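Side-chain contacts in F420-reducing hydrogenase, subunit beta (Methanothermobacter marburgensis, PDB 4OMF), which probably passes electrons between its iron-sulfur cluster and coenzyme F420 through a bound FAD, as the beta subunit of the F420-reducing hydrogenase: residues E53-Q58 against E159-G164; E136-T141 against K182-Y187. One frame throughout, in Å; residues are numbered along the deposited sequence.

How the contacts relate
Contact 1 and contact 2 lie side by side, their centres 13 Å apart; contact 2 belongs to the FAD and iron-sulfur pocket, and contact 1 lies next to it. Their segments alternate along the sequence: 53-58 comes first, then 136-141, 159-164 and 182-187. Contact 1 joins the turn leading into strand 56-62, an outermost strand of the mixed sheet within this chain, to strand 160-164 of the small antiparallel sheet. Contact 2 joins the loop after that small sheet to the pocket segment leading into helix 140-150, which precedes strand 160-164. Tyr140 connects the two, its OH 2.7 Å from the O of Phe54, a probable hydrogen bond.

Contact 1 (E53-Q58 against E159-G164); sequences EFWKPQ and EKMDIG
The turn of Trp55 and the beginning of strand 160-164 face each other at a distance, Trp55 CA lying 9.1 Å from Met161 CA, so the gap is bridged by the Trp55 side chain and not by strand pairing. Residues Glu53 to Lys56 form a type II beta turn, closed by Lys56 N to Glu53 O at 3.1 Å, and Trp55 projects from it toward the second segment. Trp55 makes all of the contact from its own segment. Over one face of the indole comes the methyl end of Met161, CE standing 3.8 Å from Trp55 CD2 and displaced toward the rim, an off-centre CH-pi contact with the five-membered ring. The sulfur stays further back, oblique to the six-membered ring at 5.0 Å from SD to centroid, as in a Met-aromatic pair. Met161 owes this approach to a bend at its last torsion (chi3 59°), which turns the methyl away from the line of the chain. At this point Glu159 and Lys160 form a classic beta bulge opposite Tyr171 of strand 167-171. The O of Glu159 lies at the edge of the indole, near its plane, 3.5 Å from Trp55 CZ2. The pyrrole nitrogen NE1 is hydrogen-bonded to the O of Val158, so the backbone leading into the bulge both borders and anchors the ring. Met161 also touches Ile147 of helix 140-150.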
ATOM      1  N   GLU C  53       8.063 -27.720   2.158  1.00 26.78           N
ATOM      2  CA  GLU C  53       8.210 -28.555   0.962  1.00 22.43           C
ATOM      3  C   GLU C  53       9.607 -29.177   0.950  1.00 22.11           C
ATOM      4  O   GLU C  53      10.538 -28.612   1.522  1.00 22.59           O
ATOM      5  CB  GLU C  53       7.978 -27.732  -0.315  1.00 27.71           C
ATOM      6  CG  GLU C  53       6.665 -26.956  -0.339  1.00 32.23           C
ATOM      7  CD  GLU C  53       5.453 -27.857  -0.441  1.00 45.97           C
ATOM      8  OE1 GLU C  53       5.594 -28.993  -0.952  1.00 46.74           O
ATOM      9  OE2 GLU C  53       4.360 -27.438  -0.003  1.00 52.44           O
ATOM     10  N   PHE C  54       9.751 -30.345   0.321  1.00 21.98           N
ATOM     11  CA  PHE C  54      11.070 -30.976   0.214  1.00 22.22           C
ATOM     12  C   PHE C  54      12.056 -30.034  -0.480  1.00 24.25           C
ATOM     13  O   PHE C  54      11.735 -29.489  -1.537  1.00 23.40           O
ATOM     14  CB  PHE C  54      10.977 -32.293  -0.565  1.00 22.62           C
ATOM     15  CG  PHE C  54      10.208 -33.363   0.153  1.00 27.51           C
ATOM     16  CD1 PHE C  54      10.761 -34.009   1.244  1.00 33.20           C
ATOM     17  CD2 PHE C  54       8.936 -33.721  -0.262  1.00 28.99           C
ATOM     18  CE1 PHE C  54      10.054 -34.999   1.914  1.00 36.85           C
ATOM     19  CE2 PHE C  54       8.222 -34.716   0.412  1.00 36.10           C
ATOM     20  CZ  PHE C  54       8.786 -35.346   1.496  1.00 38.51           C
ATOM     21  N   TRP C  55      13.241 -29.867   0.114  1.00 17.49           N
ATOM     22  CA  TRP C  55      14.329 -29.035  -0.417  1.00 22.60           C
ATOM     23  C   TRP C  55      13.935 -27.567  -0.570  1.00 24.03           C
ATOM     24  O   TRP C  55      14.482 -26.848  -1.404  1.00 19.39           O
ATOM     25  CB  TRP C  55      14.829 -29.599  -1.758  1.00 17.32           C
ATOM     26  CG  TRP C  55      15.355 -30.957  -1.558  1.00 20.41           C
ATOM     27  CD1 TRP C  55      14.717 -32.140  -1.825  1.00 23.25           C
ATOM     28  CD2 TRP C  55      16.586 -31.297  -0.927  1.00 20.96           C
ATOM     29  NE1 TRP C  55      15.504 -33.198  -1.433  1.00 20.42           N
ATOM     30  CE2 TRP C  55      16.656 -32.706  -0.874  1.00 20.31           C
ATOM     31  CE3 TRP C  55      17.649 -30.544  -0.410  1.00 23.63           C
ATOM     32  CZ2 TRP C  55      17.749 -33.384  -0.325  1.00 24.50           C
ATOM     33  CZ3 TRP C  55      18.737 -31.220   0.131  1.00 22.20           C
ATOM     34  CH2 TRP C  55      18.771 -32.627   0.176  1.00 21.01           C
ATOM     35  N   LYS C  56      12.983 -27.130   0.246  1.00 21.77           N
ATOM     36  CA  LYS C  56      12.574 -25.727   0.260  1.00 19.10           C
ATOM     37  C   LYS C  56      12.740 -25.232   1.695  1.00 17.94           C
ATOM     38  O   LYS C  56      11.785 -25.240   2.469  1.00 19.96           O
ATOM     39  CB  LYS C  56      11.118 -25.582  -0.222  1.00 19.27           C
ATOM     40  CG  LYS C  56      10.751 -24.181  -0.698  1.00 19.79           C
ATOM     41  CD  LYS C  56       9.394 -24.216  -1.390  1.00 25.84           C
ATOM     42  CE  LYS C  56       9.068 -22.894  -2.065  1.00 29.44           C
ATOM     43  NZ  LYS C  56       8.637 -21.862  -1.069  1.00 34.99           N
ATOM     44  N   PRO C  57      13.952 -24.807   2.053  1.00 19.10           N
ATOM     45  CA  PRO C  57      14.258 -24.564   3.466  1.00 21.43           C
ATOM     46  C   PRO C  57      13.612 -23.291   3.994  1.00 21.56           C
ATOM     47  O   PRO C  57      13.133 -22.459   3.232  1.00 19.62           O
ATOM     48  CB  PRO C  57      15.784 -24.442   3.483  1.00 20.20           C
ATOM     49  CG  PRO C  57      16.125 -23.918   2.097  1.00 21.56           C
ATOM     50  CD  PRO C  57      15.111 -24.585   1.170  1.00 21.50           C
ATOM     51  N   GLN C  58      13.594 -23.161   5.313  1.00 20.29           N
ATOM     52  CA  GLN C  58      13.169 -21.922   5.961  1.00 21.28           C
ATOM     53  C   GLN C  58      14.217 -21.519   7.000  1.00 22.00           C
ATOM     54  O   GLN C  58      14.700 -22.367   7.773  1.00 22.13           O
ATOM     55  CB  GLN C  58      11.787 -22.089   6.607  1.00 24.35           C
ATOM     56  CG  GLN C  58      10.650 -22.234   5.585  1.00 35.91           C
ATOM     57  CD  GLN C  58      10.286 -20.908   4.899  1.00 47.43           C
ATOM     58  OE1 GLN C  58      10.559 -19.817   5.425  1.00 50.65           O
ATOM     59  NE2 GLN C  58       9.666 -21.001   3.721  1.00 47.28           N
ATOM     60  N   GLU C 159      17.802 -37.391  -2.145  1.00 19.36           N
ATOM     61  CA  GLU C 159      18.423 -37.493  -0.825  1.00 20.27           C
ATOM     62  C   GLU C 159      19.516 -36.448  -0.603  1.00 21.45           C
ATOM     63  O   GLU C 159      19.788 -36.063   0.534  1.00 23.28           O
ATOM     64  CB  GLU C 159      19.007 -38.897  -0.611  1.00 24.71           C
ATOM     65  CG  GLU C 159      17.916 -39.959  -0.609  1.00 30.92           C
ATOM     66  CD  GLU C 159      18.399 -41.337  -0.202  1.00 43.08           C
ATOM     67  OE1 GLU C 159      19.625 -41.574  -0.188  1.00 43.43           O
ATOM     68  OE2 GLU C 159      17.533 -42.191   0.096  1.00 43.37           O
ATOM     69  N   LYS C 160      20.142 -36.000  -1.687  1.00 21.03           N
ATOM     70  CA  LYS C 160      21.185 -34.966  -1.620  1.00 18.30           C
ATOM     71  C   LYS C 160      21.291 -34.292  -2.995  1.00 20.76           C
ATOM     72  O   LYS C 160      21.115 -34.950  -4.006  1.00 18.86           O
ATOM     73  CB  LYS C 160      22.545 -35.566  -1.216  1.00 21.12           C
ATOM     74  CG  LYS C 160      23.651 -34.520  -0.982  1.00 18.75           C
ATOM     75  CD  LYS C 160      24.995 -35.167  -0.605  1.00 22.01           C
ATOM     76  CE  LYS C 160      26.005 -34.102  -0.150  1.00 22.80           C
ATOM     77  NZ  LYS C 160      27.373 -34.639   0.051  1.00 21.23           N
ATOM     78  N   MET C 161      21.581 -32.998  -3.031  1.00 21.72           N
ATOM     79  CA  MET C 161      21.919 -32.345  -4.294  1.00 20.39           C
ATOM     80  C   MET C 161      23.315 -31.733  -4.159  1.00 20.69           C
ATOM     81  O   MET C 161      23.770 -31.451  -3.049  1.00 21.78           O
ATOM     82  CB  MET C 161      20.872 -31.291  -4.689  1.00 18.23           C
ATOM     83  CG  MET C 161      20.609 -30.206  -3.641  1.00 23.17           C
ATOM     84  SD  MET C 161      19.277 -29.074  -4.155  1.00 24.75           S
ATOM     85  CE  MET C 161      17.892 -30.192  -4.355  1.00 22.08           C
ATOM     86  N   ASP C 162      23.992 -31.547  -5.289  1.00 23.48           N
ATOM     87  CA  ASP C 162      25.371 -31.056  -5.281  1.00 20.16           C
ATOM     88  C   ASP C 162      25.680 -30.420  -6.633  1.00 26.32           C
ATOM     89  O   ASP C 162      25.068 -30.757  -7.649  1.00 26.53           O
ATOM     90  CB  ASP C 162      26.341 -32.210  -4.995  1.00 18.70           C
ATOM     91  CG  ASP C 162      27.652 -31.745  -4.374  1.00 34.18           C
ATOM     92  OD1 ASP C 162      27.823 -30.518  -4.191  1.00 32.04           O
ATOM     93  OD2 ASP C 162      28.496 -32.615  -4.057  1.00 41.78           O
ATOM     94  N   ILE C 163      26.619 -29.487  -6.638  1.00 23.12           N
ATOM     95  CA  ILE C 163      27.066 -28.846  -7.870  1.00 19.69           C
ATOM     96  C   ILE C 163      28.582 -28.918  -7.876  1.00 26.20           C
ATOM     97  O   ILE C 163      29.223 -28.673  -6.858  1.00 29.15           O
ATOM     98  CB  ILE C 163      26.579 -27.377  -7.965  1.00 27.02           C
ATOM     99  CG1 ILE C 163      25.065 -27.346  -8.184  1.00 25.10           C
ATOM    100  CG2 ILE C 163      27.339 -26.619  -9.070  1.00 22.01           C
ATOM    101  CD1 ILE C 163      24.432 -25.957  -8.205  1.00 26.00           C
ATOM    102  N   GLY C 164      29.159 -29.298  -9.006  1.00 24.15           N
ATOM    103  CA  GLY C 164      30.602 -29.413  -9.102  1.00 28.67           C
ATOM    104  C   GLY C 164      31.020 -30.169 -10.336  1.00 27.57           C
ATOM    105  O   GLY C 164      30.226 -30.905 -10.932  1.00 26.05           O
TER

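Contact 2 (E136-T141 against K182-Y187). With FAD (flavin-adenine dinucleotide), chain R; SF4 (iron/sulfur cluster), chain N.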
ATOM      1  N   GLU C 136      25.520 -18.974  -7.969  1.00 19.11           N
ATOM      2  CA  GLU C 136      24.165 -18.689  -8.435  1.00 23.65           C
ATOM      3  C   GLU C 136      23.182 -19.299  -7.463  1.00 22.96           C
ATOM      4  O   GLU C 136      23.526 -20.246  -6.757  1.00 21.03           O
ATOM      5  CB  GLU C 136      23.921 -19.257  -9.843  1.00 23.60           C
ATOM      6  CG  GLU C 136      24.021 -20.777  -9.949  1.00 31.10           C
ATOM      7  CD  GLU C 136      25.401 -21.268 -10.359  1.00 43.84           C
ATOM      8  OE1 GLU C 136      25.908 -22.230  -9.737  1.00 52.91           O
ATOM      9  OE2 GLU C 136      25.981 -20.706 -11.316  1.00 44.98           O
ATOM     10  N   ASN C 137      21.954 -18.779  -7.439  1.00 20.31           N
ATOM     11  CA  ASN C 137      20.881 -19.457  -6.724  1.00 19.25           C
ATOM     12  C   ASN C 137      19.618 -19.543  -7.605  1.00 17.74           C
ATOM     13  O   ASN C 137      19.480 -18.796  -8.561  1.00 17.89           O
ATOM     14  CB  ASN C 137      20.574 -18.754  -5.397  1.00 19.01           C
ATOM     15  CG  ASN C 137      20.009 -19.703  -4.353  1.00 19.34           C
ATOM     16  OD1 ASN C 137      19.782 -20.876  -4.634  1.00 22.12           O
ATOM     17  ND2 ASN C 137      19.798 -19.201  -3.134  1.00 18.10           N
ATOM     18  N   PHE C 138      18.739 -20.487  -7.294  1.00 18.29           N
ATOM     19  CA  PHE C 138      17.605 -20.849  -8.163  1.00 18.06           C
ATOM     20  C   PHE C 138      16.241 -20.670  -7.501  1.00 18.89           C
ATOM     21  O   PHE C 138      16.057 -21.007  -6.337  1.00 16.53           O
ATOM     22  CB  PHE C 138      17.724 -22.319  -8.625  1.00 17.23           C
ATOM     23  CG  PHE C 138      18.970 -22.617  -9.397  1.00 18.13           C
ATOM     24  CD1 PHE C 138      19.034 -22.358 -10.764  1.00 18.39           C
ATOM     25  CD2 PHE C 138      20.092 -23.130  -8.761  1.00 19.86           C
ATOM     26  CE1 PHE C 138      20.197 -22.607 -11.494  1.00 18.17           C
ATOM     27  CE2 PHE C 138      21.261 -23.374  -9.483  1.00 20.85           C
ATOM     28  CZ  PHE C 138      21.306 -23.116 -10.855  1.00 21.31           C
ATOM     29  N   PRO C 139      15.262 -20.140  -8.250  1.00 21.68           N
ATOM     30  CA  PRO C 139      13.898 -20.250  -7.715  1.00 17.54           C
ATOM     31  C   PRO C 139      13.543 -21.739  -7.555  1.00 17.96           C
ATOM     32  O   PRO C 139      14.109 -22.604  -8.233  1.00 18.33           O
ATOM     33  CB  PRO C 139      13.029 -19.561  -8.772  1.00 22.68           C
ATOM     34  CG  PRO C 139      13.990 -18.734  -9.604  1.00 21.43           C
ATOM     35  CD  PRO C 139      15.317 -19.434  -9.544  1.00 23.75           C
ATOM     36  N   TYR C 140      12.623 -22.034  -6.653  1.00 15.31           N
ATOM     37  CA  TYR C 140      12.255 -23.413  -6.375  1.00 18.21           C
ATOM     38  C   TYR C 140      11.725 -24.129  -7.632  1.00 21.43           C
ATOM     39  O   TYR C 140      12.038 -25.304  -7.869  1.00 16.69           O
ATOM     40  CB  TYR C 140      11.214 -23.474  -5.257  1.00 18.74           C
ATOM     41  CG  TYR C 140      10.905 -24.892  -4.780  1.00 17.28           C
ATOM     42  CD1 TYR C 140       9.657 -25.477  -5.014  1.00 21.98           C
ATOM     43  CD2 TYR C 140      11.866 -25.634  -4.102  1.00 18.21           C
ATOM     44  CE1 TYR C 140       9.365 -26.773  -4.573  1.00 23.56           C
ATOM     45  CE2 TYR C 140      11.593 -26.939  -3.654  1.00 19.61           C
ATOM     46  CZ  TYR C 140      10.342 -27.495  -3.906  1.00 20.22           C
ATOM     47  OH  TYR C 140      10.051 -28.756  -3.458  1.00 21.36           O
ATOM     48  N   THR C 141      10.964 -23.415  -8.463  1.00 16.07           N
ATOM     49  CA  THR C 141      10.430 -24.018  -9.684  1.00 16.50           C
ATOM     50  C   THR C 141      11.533 -24.432 -10.655  1.00 16.62           C
ATOM     51  O   THR C 141      11.374 -25.400 -11.389  1.00 21.19           O
ATOM     52  CB  THR C 141       9.463 -23.078 -10.420  1.00 17.22           C
ATOM     53  OG1 THR C 141      10.022 -21.760 -10.409  1.00 20.45           O
ATOM     54  CG2 THR C 141       8.093 -23.079  -9.744  1.00 17.96           C
ATOM     55  N   LYS C 182      25.862 -26.088 -17.528  1.00 26.78           N
ATOM     56  CA  LYS C 182      25.480 -25.050 -18.478  1.00 32.71           C
ATOM     57  C   LYS C 182      23.998 -25.171 -18.844  1.00 34.11           C
ATOM     58  O   LYS C 182      23.387 -24.209 -19.304  1.00 36.80           O
ATOM     59  CB  LYS C 182      26.343 -25.096 -19.741  1.00 39.51           C
ATOM     60  CG  LYS C 182      25.896 -26.077 -20.807  1.00 45.99           C
ATOM     61  CD  LYS C 182      26.826 -25.992 -22.024  1.00 51.07           C
ATOM     62  CE  LYS C 182      26.342 -26.871 -23.177  1.00 54.82           C
ATOM     63  NZ  LYS C 182      27.239 -26.787 -24.372  1.00 58.62           N
ATOM     64  N   GLU C 183      23.422 -26.349 -18.633  1.00 29.68           N
ATOM     65  CA  GLU C 183      22.007 -26.546 -18.910  1.00 26.96           C
ATOM     66  C   GLU C 183      21.131 -25.788 -17.894  1.00 27.49           C
ATOM     67  O   GLU C 183      19.934 -25.607 -18.123  1.00 28.84           O
ATOM     68  CB  GLU C 183      21.688 -28.042 -18.909  1.00 34.35           C
ATOM     69  CG  GLU C 183      20.375 -28.429 -19.546  1.00 42.60           C
ATOM     70  CD  GLU C 183      20.301 -29.916 -19.845  1.00 44.65           C
ATOM     71  OE1 GLU C 183      21.325 -30.488 -20.268  1.00 48.68           O
ATOM     72  OE2 GLU C 183      19.224 -30.510 -19.645  1.00 47.70           O
ATOM     73  N   THR C 184      21.714 -25.339 -16.785  1.00 23.08           N
ATOM     74  CA  THR C 184      20.932 -24.620 -15.782  1.00 22.84           C
ATOM     75  C   THR C 184      20.969 -23.114 -16.035  1.00 22.25           C
ATOM     76  O   THR C 184      20.275 -22.365 -15.372  1.00 19.58           O
ATOM     77  CB  THR C 184      21.447 -24.890 -14.344  1.00 26.82           C
ATOM     78  OG1 THR C 184      22.743 -24.292 -14.179  1.00 27.64           O
ATOM     79  CG2 THR C 184      21.548 -26.392 -14.092  1.00 25.16           C
ATOM     80  N   HIS C 185      21.821 -22.672 -16.962  1.00 25.11           N
ATOM     81  CA  HIS C 185      21.886 -21.256 -17.344  1.00 24.08           C
ATOM     82  C   HIS C 185      20.557 -20.687 -17.809  1.00 24.66           C
ATOM     83  O   HIS C 185      19.909 -21.236 -18.704  1.00 27.33           O
ATOM     84  CB  HIS C 185      22.922 -21.048 -18.461  1.00 30.50           C
ATOM     85  CG  HIS C 185      24.331 -21.291 -18.022  1.00 36.94           C
ATOM     86  ND1 HIS C 185      24.672 -21.516 -16.708  1.00 36.59           N
ATOM     87  CD2 HIS C 185      25.486 -21.351 -18.727  1.00 38.88           C
ATOM     88  CE1 HIS C 185      25.977 -21.703 -16.617  1.00 41.12           C
ATOM     89  NE2 HIS C 185      26.494 -21.608 -17.829  1.00 43.20           N
ATOM     90  N   GLY C 186      20.158 -19.567 -17.226  1.00 25.40           N
ATOM     91  CA  GLY C 186      18.889 -18.977 -17.591  1.00 24.86           C
ATOM     92  C   GLY C 186      17.796 -19.379 -16.626  1.00 24.87           C
ATOM     93  O   GLY C 186      16.718 -18.803 -16.653  1.00 23.83           O
ATOM     94  N   TYR C 187      18.063 -20.369 -15.776  1.00 21.20           N
ATOM     95  CA  TYR C 187      17.081 -20.768 -14.768  1.00 18.43           C
ATOM     96  C   TYR C 187      17.354 -20.146 -13.392  1.00 16.51           C
ATOM     97  O   TYR C 187      16.497 -20.212 -12.507  1.00 18.90           O
ATOM     98  CB  TYR C 187      17.038 -22.290 -14.621  1.00 17.05           C
ATOM     99  CG  TYR C 187      16.461 -23.030 -15.799  1.00 18.71           C
ATOM    100  CD1 TYR C 187      15.092 -23.332 -15.865  1.00 19.24           C
ATOM    101  CD2 TYR C 187      17.285 -23.464 -16.844  1.00 21.55           C
ATOM    102  CE1 TYR C 187      14.563 -24.043 -16.937  1.00 20.51           C
ATOM    103  CE2 TYR C 187      16.750 -24.169 -17.930  1.00 21.11           C
ATOM    104  CZ  TYR C 187      15.390 -24.453 -17.959  1.00 19.06           C
ATOM    105  OH  TYR C 187      14.876 -25.144 -19.038  1.00 20.97           O
TER
HETATM  106  PA  FAD R 405      27.107 -28.249   6.431  1.00 21.12           P
HETATM  107  O1A FAD R 405      26.521 -29.175   5.398  1.00 20.55           O
HETATM  108  O2A FAD R 405      27.631 -28.721   7.756  1.00 22.67           O
HETATM  109  O5B FAD R 405      26.013 -27.133   6.736  1.00 21.12           O
HETATM  110  C5B FAD R 405      25.521 -26.420   5.593  1.00 21.81           C
HETATM  111  C4B FAD R 405      24.979 -25.078   6.089  1.00 23.30           C
HETATM  112  O4B FAD R 405      24.534 -24.311   4.968  1.00 24.29           O
HETATM  113  C3B FAD R 405      23.784 -25.300   7.007  1.00 24.79           C
HETATM  114  O3B FAD R 405      23.906 -24.546   8.224  1.00 21.05           O
HETATM  115  C2B FAD R 405      22.616 -24.768   6.189  1.00 25.17           C
HETATM  116  O2B FAD R 405      21.636 -24.154   7.040  1.00 29.28           O
HETATM  117  C1B FAD R 405      23.260 -23.759   5.256  1.00 19.96           C
HETATM  118  N9A FAD R 405      22.468 -23.636   4.019  1.00 18.57           N
HETATM  119  C8A FAD R 405      22.092 -24.651   3.222  1.00 19.52           C
HETATM  120  N7A FAD R 405      21.389 -24.190   2.161  1.00 17.65           N
HETATM  121  C5A FAD R 405      21.323 -22.836   2.297  1.00 18.43           C
HETATM  122  C6A FAD R 405      20.706 -21.727   1.534  1.00 22.65           C
HETATM  123  N6A FAD R 405      19.994 -21.959   0.400  1.00 21.71           N
HETATM  124  N1A FAD R 405      20.884 -20.485   2.011  1.00 20.14           N
HETATM  125  C2A FAD R 405      21.554 -20.229   3.155  1.00 21.72           C
HETATM  126  N3A FAD R 405      22.135 -21.189   3.914  1.00 21.49           N
HETATM  127  C4A FAD R 405      22.042 -22.484   3.522  1.00 20.42           C
HETATM  128  N1  FAD R 405      30.091 -24.151  -2.686  1.00 21.47           N
HETATM  129  C2  FAD R 405      31.139 -23.894  -3.567  1.00 20.74           C
HETATM  130  O2  FAD R 405      32.248 -24.421  -3.351  1.00 22.08           O
HETATM  131  N3  FAD R 405      30.905 -23.099  -4.681  1.00 19.91           N
HETATM  132  C4  FAD R 405      29.670 -22.522  -4.896  1.00 22.00           C
HETATM  133  O4  FAD R 405      29.514 -21.781  -5.891  1.00 20.32           O
HETATM  134  C4X FAD R 405      28.528 -23.279  -4.436  1.00 22.69           C
HETATM  135  N5  FAD R 405      27.204 -22.699  -4.782  1.00 19.24           N
HETATM  136  C5X FAD R 405      26.345 -22.521  -3.604  1.00 21.18           C
HETATM  137  C6  FAD R 405      25.104 -21.920  -3.871  1.00 18.08           C
HETATM  138  C7  FAD R 405      24.115 -21.893  -2.881  1.00 19.78           C
HETATM  139  C7M FAD R 405      22.771 -21.232  -3.156  1.00 19.56           C
HETATM  140  C8  FAD R 405      24.389 -22.487  -1.651  1.00 19.24           C
HETATM  141  C8M FAD R 405      23.401 -22.529  -0.500  1.00 20.29           C
HETATM  142  C9  FAD R 405      25.628 -23.106  -1.381  1.00 19.54           C
HETATM  143  C9A FAD R 405      26.587 -23.209  -2.395  1.00 19.92           C
HETATM  144  N10 FAD R 405      27.871 -23.739  -2.105  1.00 19.58           N
HETATM  145  C10 FAD R 405      28.803 -23.913  -3.111  1.00 21.69           C
HETATM  146  C1' FAD R 405      28.324 -24.074  -0.740  1.00 20.57           C
HETATM  147  C2' FAD R 405      28.145 -25.522  -0.362  1.00 21.20           C
HETATM  148  O2' FAD R 405      27.270 -26.209  -1.133  1.00 21.08           O
HETATM  149  C3' FAD R 405      28.085 -25.713   0.971  1.00 20.94           C
HETATM  150  O3' FAD R 405      26.926 -25.288   1.531  1.00 22.09           O
HETATM  151  C4' FAD R 405      29.330 -25.371   1.771  1.00 19.98           C
HETATM  152  O4' FAD R 405      30.507 -26.018   1.242  1.00 23.63           O
HETATM  153  C5' FAD R 405      29.146 -25.724   3.251  1.00 19.12           C
HETATM  154  O5' FAD R 405      29.257 -27.128   3.426  1.00 20.17           O
HETATM  155  P   FAD R 405      29.544 -27.762   4.867  1.00 21.05           P
HETATM  156  O1P FAD R 405      30.724 -27.011   5.444  1.00 21.39           O
HETATM  157  O2P FAD R 405      29.643 -29.255   4.749  1.00 20.62           O
HETATM  158  O3P FAD R 405      28.226 -27.318   5.712  1.00 22.88           O
HETATM  159 FE1  SF4 N 401      23.636 -14.119  -3.876  1.00 18.03          FE
HETATM  160 FE2  SF4 N 401      25.656 -13.665  -5.528  1.00 18.51          FE
HETATM  161 FE3  SF4 N 401      23.418 -14.759  -6.489  1.00 18.06          FE
HETATM  162 FE4  SF4 N 401      24.969 -16.242  -4.863  1.00 19.02          FE
HETATM  163  S1  SF4 N 401      25.563 -15.454  -6.966  1.00 17.99           S
HETATM  164  S2  SF4 N 401      22.665 -15.994  -4.700  1.00 17.14           S
HETATM  165  S3  SF4 N 401      25.848 -14.670  -3.493  1.00 17.38           S
HETATM  166  S4  SF4 N 401      23.614 -12.636  -5.643  1.00 19.33           S
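The backbone O of Tyr187 is set against carbon atoms of Pro139 and Phe138, not against an N-H of that segment. It approaches Pro139 CD at 3.3 Å and lies 3.8 Å from Phe138 CD1, near the plane of the phenyl ring at its edge. The same oxygen accepts a hydrogen bond from Ser142 OG, which satisfies it in this buried place. Further round the rim of the phenyl ring comes Thr184, whose side chain crosses that of Phe138 at about a right angle; OG1 is 3.8 Å from Phe138 CZ, and CB touches both CE1 and CZ. The hydroxyl is itself bonded to the O of Leu181. Phe138 has CG anti to its carbonyl carbon (chi1 -60°), which lets one side of its rim run along the turn from Thr184 to Tyr187. Tyr187 adds its CB, 4.3 Å from Phe138 CD1, while both aromatic rings meet Phe146 of helix 140-150 edge-to-face.

On the cofactor side, Asn137 holds CG opposite its backbone N (chi1 -152°) and so brings OD1 beside the N of Phe138, which donates to Asn137 OD1 at 2.9 Å from above the carbonyl plane. ND2 is held by the O of Thr77, so both ends of the amide are fixed. The flavin methyl C7M lies over the face of the Asn137 amide, 3.4 Å from OD1, on the side opposite Phe138 N, and Asn137 CB is 3.5 Å from sulfur S2 of the cluster. Pro139 then takes the N-cap position, and the segment passes from the FAD and iron-sulfur pocket directly into helix 140-150.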